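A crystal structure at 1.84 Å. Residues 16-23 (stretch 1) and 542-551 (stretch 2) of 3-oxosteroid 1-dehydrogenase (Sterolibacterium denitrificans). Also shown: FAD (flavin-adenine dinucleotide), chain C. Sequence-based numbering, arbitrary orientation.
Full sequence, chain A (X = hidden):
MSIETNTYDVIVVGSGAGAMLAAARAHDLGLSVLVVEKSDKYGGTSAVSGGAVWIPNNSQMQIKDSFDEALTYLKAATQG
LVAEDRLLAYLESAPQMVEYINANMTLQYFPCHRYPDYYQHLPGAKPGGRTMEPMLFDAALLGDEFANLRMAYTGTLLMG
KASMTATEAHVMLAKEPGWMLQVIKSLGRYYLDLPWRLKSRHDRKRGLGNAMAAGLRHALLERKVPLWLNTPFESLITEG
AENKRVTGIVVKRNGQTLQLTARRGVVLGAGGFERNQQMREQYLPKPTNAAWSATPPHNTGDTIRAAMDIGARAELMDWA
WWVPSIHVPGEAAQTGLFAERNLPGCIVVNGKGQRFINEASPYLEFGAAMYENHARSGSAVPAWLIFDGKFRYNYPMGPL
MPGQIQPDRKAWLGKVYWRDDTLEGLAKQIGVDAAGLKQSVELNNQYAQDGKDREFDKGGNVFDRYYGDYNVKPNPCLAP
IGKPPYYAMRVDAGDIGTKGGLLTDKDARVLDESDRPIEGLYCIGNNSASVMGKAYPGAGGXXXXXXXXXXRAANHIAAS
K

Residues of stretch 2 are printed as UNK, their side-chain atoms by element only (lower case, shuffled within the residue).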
ATOM      1  N   GLY A  16       6.247   2.900 -11.097  1.00 21.48           N
ATOM      2  CA  GLY A  16       5.692   1.964 -10.111  1.00 21.63           C
ATOM      3  C   GLY A  16       5.554   0.574 -10.716  1.00 20.75           C
ATOM      4  O   GLY A  16       5.911   0.388 -11.873  1.00 23.22           O
ATOM      5  N   ALA A  17       5.042  -0.370  -9.963  1.00 21.37           N
ATOM      6  CA  ALA A  17       4.943  -1.781 -10.399  1.00 23.09           C
ATOM      7  C   ALA A  17       3.989  -1.866 -11.605  1.00 22.81           C
ATOM      8  O   ALA A  17       4.303  -2.593 -12.582  1.00 22.29           O
ATOM      9  CB  ALA A  17       4.486  -2.615  -9.239  1.00 23.18           C
ATOM     10  N   GLY A  18       2.846  -1.194 -11.543  1.00 23.04           N
ATOM     11  CA  GLY A  18       1.857  -1.213 -12.652  1.00 22.31           C
ATOM     12  C   GLY A  18       2.512  -0.765 -13.952  1.00 23.34           C
ATOM     13  O   GLY A  18       2.397  -1.454 -14.997  1.00 21.63           O
ATOM     14  N   ALA A  19       3.245   0.344 -13.897  1.00 21.44           N
ATOM     15  CA  ALA A  19       3.927   0.936 -15.071  1.00 22.82           C
ATOM     16  C   ALA A  19       4.969  -0.032 -15.624  1.00 23.37           C
ATOM     17  O   ALA A  19       4.974  -0.227 -16.849  1.00 25.07           O
ATOM     18  CB  ALA A  19       4.530   2.280 -14.699  1.00 23.30           C
ATOM     19  N   MET A  20       5.822  -0.609 -14.781  1.00 22.95           N
ATOM     20  CA  MET A  20       6.916  -1.472 -15.256  1.00 25.08           C
ATOM     21  C   MET A  20       6.344  -2.792 -15.807  1.00 26.42           C
ATOM     22  O   MET A  20       6.871  -3.299 -16.844  1.00 25.16           O
ATOM     23  CB  MET A  20       7.939  -1.689 -14.135  1.00 26.70           C
ATOM     24  CG  MET A  20       8.726  -0.382 -13.773  1.00 27.69           C
ATOM     25  SD  MET A  20      10.270  -0.744 -12.823  1.00 26.95           S
ATOM     26  CE  MET A  20       9.590  -1.028 -11.195  1.00 26.53           C
ATOM     27  N   LEU A  21       5.298  -3.340 -15.164  1.00 25.91           N
ATOM     28  CA  LEU A  21       4.593  -4.562 -15.652  1.00 23.03           C
ATOM     29  C   LEU A  21       4.019  -4.282 -17.044  1.00 23.36           C
ATOM     30  O   LEU A  21       4.263  -5.099 -17.961  1.00 23.82           O
ATOM     31  CB  LEU A  21       3.496  -4.973 -14.661  1.00 23.47           C
ATOM     32  CG  LEU A  21       2.824  -6.346 -14.875  1.00 23.23           C
ATOM     33  CD1 LEU A  21       1.818  -6.294 -16.005  1.00 24.15           C
ATOM     34  CD2 LEU A  21       3.834  -7.430 -15.136  1.00 24.54           C
ATOM     35  N   ALA A  22       3.307  -3.171 -17.217  1.00 23.45           N
ATOM     36  CA  ALA A  22       2.701  -2.795 -18.508  1.00 24.31           C
ATOM     37  C   ALA A  22       3.817  -2.711 -19.557  1.00 28.25           C
ATOM     38  O   ALA A  22       3.617  -3.205 -20.691  1.00 25.93           O
ATOM     39  CB  ALA A  22       1.900  -1.526 -18.396  1.00 25.00           C
ATOM     40  N   ALA A  23       4.955  -2.121 -19.196  1.00 27.35           N
ATOM     41  CA  ALA A  23       6.118  -1.948 -20.097  1.00 27.94           C
ATOM     42  C   ALA A  23       6.646  -3.319 -20.544  1.00 26.71           C
ATOM     43  O   ALA A  23       6.871  -3.515 -21.778  1.00 29.52           O
ATOM     44  CB  ALA A  23       7.190  -1.123 -19.404  1.00 26.45           C
ATOM     45  N   UNK A 542      -4.465  -2.646  -3.876  1.00 19.24           N
ATOM     46  CA  UNK A 542      -4.038  -1.498  -4.735  1.00 20.07           C
ATOM     47  C   UNK A 542      -3.077  -2.010  -5.827  1.00 19.05           C
ATOM     48  O   UNK A 542      -3.184  -1.560  -6.958  1.00 21.34           O
ATOM     49  c   UNK A 542      -3.412  -0.311  -3.952  1.00 19.22           C
ATOM     50  o   UNK A 542      -2.010  -0.461  -3.793  1.00 20.60           O
ATOM     51  c   UNK A 542      -4.013  -0.183  -2.580  1.00 19.64           C
ATOM     52  N   UNK A 543      -2.113  -2.840  -5.478  1.00 20.09           N
ATOM     53  CA  UNK A 543      -1.120  -3.326  -6.442  1.00 19.14           C
ATOM     54  C   UNK A 543      -1.701  -4.379  -7.401  1.00 21.20           C
ATOM     55  O   UNK A 543      -1.242  -4.405  -8.556  1.00 19.24           O
ATOM     56  c   UNK A 543       0.939  -2.806  -4.973  1.00 21.90           C
ATOM     57  c   UNK A 543       1.677  -1.906  -5.955  1.00 23.16           C
ATOM     58  c   UNK A 543       0.092  -3.859  -5.695  1.00 20.17           C
ATOM     59  c   UNK A 543       1.965  -3.524  -4.100  1.00 22.21           C
ATOM     60  N   UNK A 544      -2.587  -5.254  -6.950  1.00 22.38           N
ATOM     61  CA  UNK A 544      -3.280  -6.193  -7.855  1.00 21.27           C
ATOM     62  C   UNK A 544      -3.905  -5.423  -9.012  1.00 21.25           C
ATOM     63  O   UNK A 544      -3.627  -5.690 -10.188  1.00 19.92           O
ATOM     64  N   UNK A 545      -4.750  -4.422  -8.709  1.00 20.22           N
ATOM     65  CA  UNK A 545      -5.346  -3.596  -9.756  1.00 20.35           C
ATOM     66  C   UNK A 545      -4.331  -2.853 -10.617  1.00 20.53           C
ATOM     67  O   UNK A 545      -4.542  -2.787 -11.826  1.00 20.81           O
ATOM     68  c   UNK A 545      -5.410  -4.216  -7.408  1.00 20.04           C
ATOM     69  c   UNK A 545      -6.282  -2.678  -8.973  1.00 20.16           C
ATOM     70  c   UNK A 545      -6.719  -3.562  -7.801  1.00 20.64           C
ATOM     71  N   UNK A 546      -3.267  -2.314 -10.021  1.00 18.90           N
ATOM     72  CA  UNK A 546      -2.257  -1.533 -10.785  1.00 20.02           C
ATOM     73  C   UNK A 546      -1.656  -2.454 -11.847  1.00 18.18           C
ATOM     74  O   UNK A 546      -1.639  -2.096 -13.046  1.00 21.91           O
ATOM     75  c   UNK A 546      -1.188  -0.949  -9.864  1.00 18.62           C
ATOM     76  N   UNK A 547      -1.185  -3.605 -11.428  1.00 19.84           N
ATOM     77  CA  UNK A 547      -0.522  -4.546 -12.353  1.00 21.29           C
ATOM     78  C   UNK A 547      -1.538  -5.186 -13.307  1.00 21.28           C
ATOM     79  O   UNK A 547      -1.166  -5.397 -14.472  1.00 21.81           O
ATOM     80  c   UNK A 547       1.730  -4.925 -11.177  1.00 24.88           C
ATOM     81  c   UNK A 547       2.329  -7.161  -9.691  1.00 33.15           C
ATOM     82  c   UNK A 547       0.341  -5.565 -11.601  1.00 24.06           C
ATOM     83  s   UNK A 547       3.036  -6.047 -10.898  1.00 32.07           S
ATOM     84  N   UNK A 548      -2.758  -5.488 -12.869  1.00 22.45           N
ATOM     85  CA  UNK A 548      -3.739  -6.222 -13.715  1.00 20.84           C
ATOM     86  C   UNK A 548      -4.203  -5.285 -14.840  1.00 21.39           C
ATOM     87  O   UNK A 548      -4.211  -5.696 -15.991  1.00 21.22           O
ATOM     88  o   UNK A 548      -4.397  -7.722 -11.934  1.00 19.96           O
ATOM     89  c   UNK A 548      -4.899  -6.788 -12.900  1.00 21.05           C
ATOM     90  c   UNK A 548      -5.929  -7.418 -13.825  1.00 20.01           C
ATOM     91  N   UNK A 549      -4.505  -4.019 -14.546  1.00 19.15           N
ATOM     92  CA  UNK A 549      -4.925  -3.065 -15.591  1.00 19.13           C
ATOM     93  C   UNK A 549      -3.709  -2.655 -16.441  1.00 21.50           C
ATOM     94  O   UNK A 549      -3.905  -2.352 -17.620  1.00 21.11           O
ATOM     95  c   UNK A 549      -8.826  -3.313 -13.138  1.00 22.36           C
ATOM     96  c   UNK A 549      -9.699  -3.593 -14.153  1.00 23.95           C
ATOM     97  c   UNK A 549      -7.201  -2.475 -14.714  1.00 21.46           C
ATOM     98  c   UNK A 549      -9.340  -3.320 -15.455  1.00 23.07           C
ATOM     99  c   UNK A 549      -8.082  -2.802 -15.736  1.00 23.69           C
ATOM    100  c   UNK A 549      -7.586  -2.762 -13.411  1.00 21.54           C
ATOM    101  c   UNK A 549      -5.816  -1.970 -15.019  1.00 20.99           C
ATOM    102  N   UNK A 550      -2.486  -2.703 -15.902  1.00 22.51           N
ATOM    103  CA  UNK A 550      -1.273  -2.506 -16.716  1.00 21.77           C
ATOM    104  C   UNK A 550      -1.166  -3.576 -17.788  1.00 21.06           C
ATOM    105  O   UNK A 550      -0.940  -3.237 -18.963  1.00 23.99           O
ATOM    106  N   UNK A 551      -1.365  -4.820 -17.385  1.00 22.69           N
ATOM    107  CA  UNK A 551      -1.418  -6.022 -18.263  1.00 21.53           C
ATOM    108  C   UNK A 551      -2.511  -5.827 -19.330  1.00 23.05           C
ATOM    109  O   UNK A 551      -2.209  -6.014 -20.554  1.00 25.16           O
ATOM    110  c   UNK A 551      -1.620 -11.140 -19.139  1.00 24.46           C
ATOM    111  c   UNK A 551      -0.420  -9.204 -18.365  1.00 24.13           C
ATOM    112  c   UNK A 551      -2.805 -10.550 -18.755  1.00 24.91           C
ATOM    113  c   UNK A 551      -2.807  -9.265 -18.234  1.00 24.45           C
ATOM    114  c   UNK A 551      -1.613  -7.229 -17.353  1.00 20.76           C
ATOM    115  c   UNK A 551      -1.617  -8.581 -18.025  1.00 23.78           C
ATOM    116  c   UNK A 551      -0.416 -10.482 -18.910  1.00 24.74           C
TER
HETATM  117  PA  FAD C 601       3.742   4.423  -7.418  1.00 22.25           P
HETATM  118  O1A FAD C 601       4.148   3.052  -7.014  1.00 20.93           O
HETATM  119  O2A FAD C 601       3.976   5.446  -6.339  1.00 21.24           O
HETATM  120  O5B FAD C 601       4.554   4.787  -8.728  1.00 22.27           O
HETATM  121  C5B FAD C 601       4.326   6.077  -9.355  1.00 21.40           C
HETATM  122  C4B FAD C 601       5.628   6.555  -9.922  1.00 20.82           C
HETATM  123  O4B FAD C 601       5.365   7.652 -10.838  1.00 24.47           O
HETATM  124  C3B FAD C 601       6.651   7.085  -8.896  1.00 22.05           C
HETATM  125  O3B FAD C 601       7.928   6.487  -9.087  1.00 22.28           O
HETATM  126  C2B FAD C 601       6.661   8.595  -9.150  1.00 24.19           C
HETATM  127  O2B FAD C 601       7.869   9.219  -8.737  1.00 23.55           O
HETATM  128  C1B FAD C 601       6.321   8.660 -10.639  1.00 23.41           C
HETATM  129  N9A FAD C 601       5.788   9.946 -11.091  1.00 24.23           N
HETATM  130  C8A FAD C 601       5.000  10.837 -10.418  1.00 22.74           C
HETATM  131  N7A FAD C 601       4.790  11.956 -11.106  1.00 24.82           N
HETATM  132  C5A FAD C 601       5.445  11.751 -12.313  1.00 22.91           C
HETATM  133  C6A FAD C 601       5.593  12.549 -13.469  1.00 22.67           C
HETATM  134  N6A FAD C 601       5.126  13.797 -13.588  1.00 22.78           N
HETATM  135  N1A FAD C 601       6.313  12.034 -14.488  1.00 22.24           N
HETATM  136  C2A FAD C 601       6.820  10.805 -14.354  1.00 23.26           C
HETATM  137  N3A FAD C 601       6.812   9.993 -13.292  1.00 23.85           N
HETATM  138  C4A FAD C 601       6.071  10.526 -12.305  1.00 24.95           C
HETATM  139  N1  FAD C 601      -0.691  -1.849  -1.684  1.00 21.16           N
HETATM  140  C2  FAD C 601      -0.932  -3.147  -1.980  1.00 23.27           C
HETATM  141  O2  FAD C 601      -1.821  -3.461  -2.793  1.00 21.63           O
HETATM  142  N3  FAD C 601      -0.212  -4.135  -1.441  1.00 21.91           N
HETATM  143  C4  FAD C 601       0.620  -3.935  -0.358  1.00 24.80           C
HETATM  144  O4  FAD C 601       1.329  -4.864   0.014  1.00 23.17           O
HETATM  145  C4X FAD C 601       0.888  -2.592   0.021  1.00 24.67           C
HETATM  146  N5  FAD C 601       1.711  -2.353   1.029  1.00 24.67           N
HETATM  147  C5X FAD C 601       2.003  -1.040   1.314  1.00 22.08           C
HETATM  148  C6  FAD C 601       2.953  -0.755   2.323  1.00 25.62           C
HETATM  149  C7  FAD C 601       3.391   0.541   2.563  1.00 25.05           C
HETATM  150  C7M FAD C 601       4.432   0.820   3.628  1.00 24.43           C
HETATM  151  C8  FAD C 601       2.918   1.582   1.744  1.00 23.71           C
HETATM  152  C8M FAD C 601       3.400   3.005   1.963  1.00 27.91           C
HETATM  153  C9  FAD C 601       1.930   1.329   0.813  1.00 22.55           C
HETATM  154  C9A FAD C 601       1.489   0.021   0.535  1.00 23.19           C
HETATM  155  N10 FAD C 601       0.502  -0.269  -0.420  1.00 22.20           N
HETATM  156  C10 FAD C 601       0.189  -1.586  -0.732  1.00 23.65           C
HETATM  157  C1' FAD C 601      -0.026   0.783  -1.295  1.00 20.37           C
HETATM  158  C2' FAD C 601       0.756   0.790  -2.627  1.00 20.47           C
HETATM  159  O2' FAD C 601       2.167   0.889  -2.436  1.00 19.97           O
HETATM  160  C3' FAD C 601       0.297   1.904  -3.584  1.00 19.24           C
HETATM  161  O3' FAD C 601      -1.121   2.079  -3.551  1.00 20.05           O
HETATM  162  C4' FAD C 601       0.793   1.641  -4.991  1.00 20.17           C
HETATM  163  O4' FAD C 601       2.200   1.453  -4.929  1.00 21.86           O
HETATM  164  C5' FAD C 601       0.458   2.737  -5.980  1.00 20.20           C
HETATM  165  O5' FAD C 601       1.094   2.367  -7.218  1.00 20.79           O
HETATM  166  P   FAD C 601       1.173   3.406  -8.417  1.00 21.66           P
HETATM  167  O1P FAD C 601       1.906   2.657  -9.445  1.00 21.93           O
HETATM  168  O2P FAD C 601      -0.104   4.065  -8.687  1.00 20.91           O
HETATM  169  O3P FAD C 601       2.186   4.555  -7.839  1.00 22.35           O

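Position 542 precedes the helix and carries three side-chain atoms, a carbon bearing one oxygen and one carbon. It lies out of reach of stretch 1 and turns to the flavin instead: its backbone N donates to FAD O2 (3.0 Å), while its side-chain oxygen accepts from FAD O3' (2.7 Å) and donates to FAD N1 (2.8 Å). A branched hydroxyl side chain of this size is threonine, T542.

Position 543 opens the helix with four carbons forked at the second. Its backbone N donates to FAD O2 at 2.8 Å, and one terminal carbon of the fork comes within 4.4 Å of A17 CB. This is leucine, L543. Position 544 has no side-chain atoms, and nothing of stretch 1 is near; it is G544. At 545, three carbons close a ring onto the backbone N, which identifies P545, also remote from stretch 1.

Position 546 bears a single carbon pointing toward stretch 1. The closest approach is made by the backbone, with its O 3.6 Å from G18 CA; the residue is alanine, A546.

Position 547 has an unbranched chain of two carbons, a sulfur and a final carbon. Its second carbon lies 3.7 Å from A17 O and 3.9 Å from L21 CB, and its sulfur 4.1 Å from A17 CB. This is methionine, M547, extended at chi2 (t).

Position 548 again shows a carbon carrying one oxygen and one carbon, directed away from stretch 1. The hydroxyl is satisfied within its own helix, and the residue is T548, whose OG1 donates to G544 O at 2.8 Å. Position 549 has one carbon followed by a six-carbon ring, without a hydroxyl, and also points away: F549.

Position 550 lacks a side chain. Its O is 3.4 Å from A22 CB, and a CB here would fall 2.8 Å from G18 O, a clash; it is G550. Position 551 carries one carbon and a six-carbon ring; its CB packs 3.8 Å from L21 CD1, which lies at the ring edge, near its plane. It is F551.

The two helices run in roughly the same direction, crossing at -25° with axes 7.7 Å apart. Glycines permit this approach: an ideal CB on G18 would lie 3.0 Å from A546 O, and G550 leaves similar room opposite G18 O. With no hydrogen bonds between the stretches, the contact rests on close backbone packing, flanked by apolar contacts of A17 and L21 with L543, M547 and F551.

Stretch 2 542-551: TLGPAMTFGF
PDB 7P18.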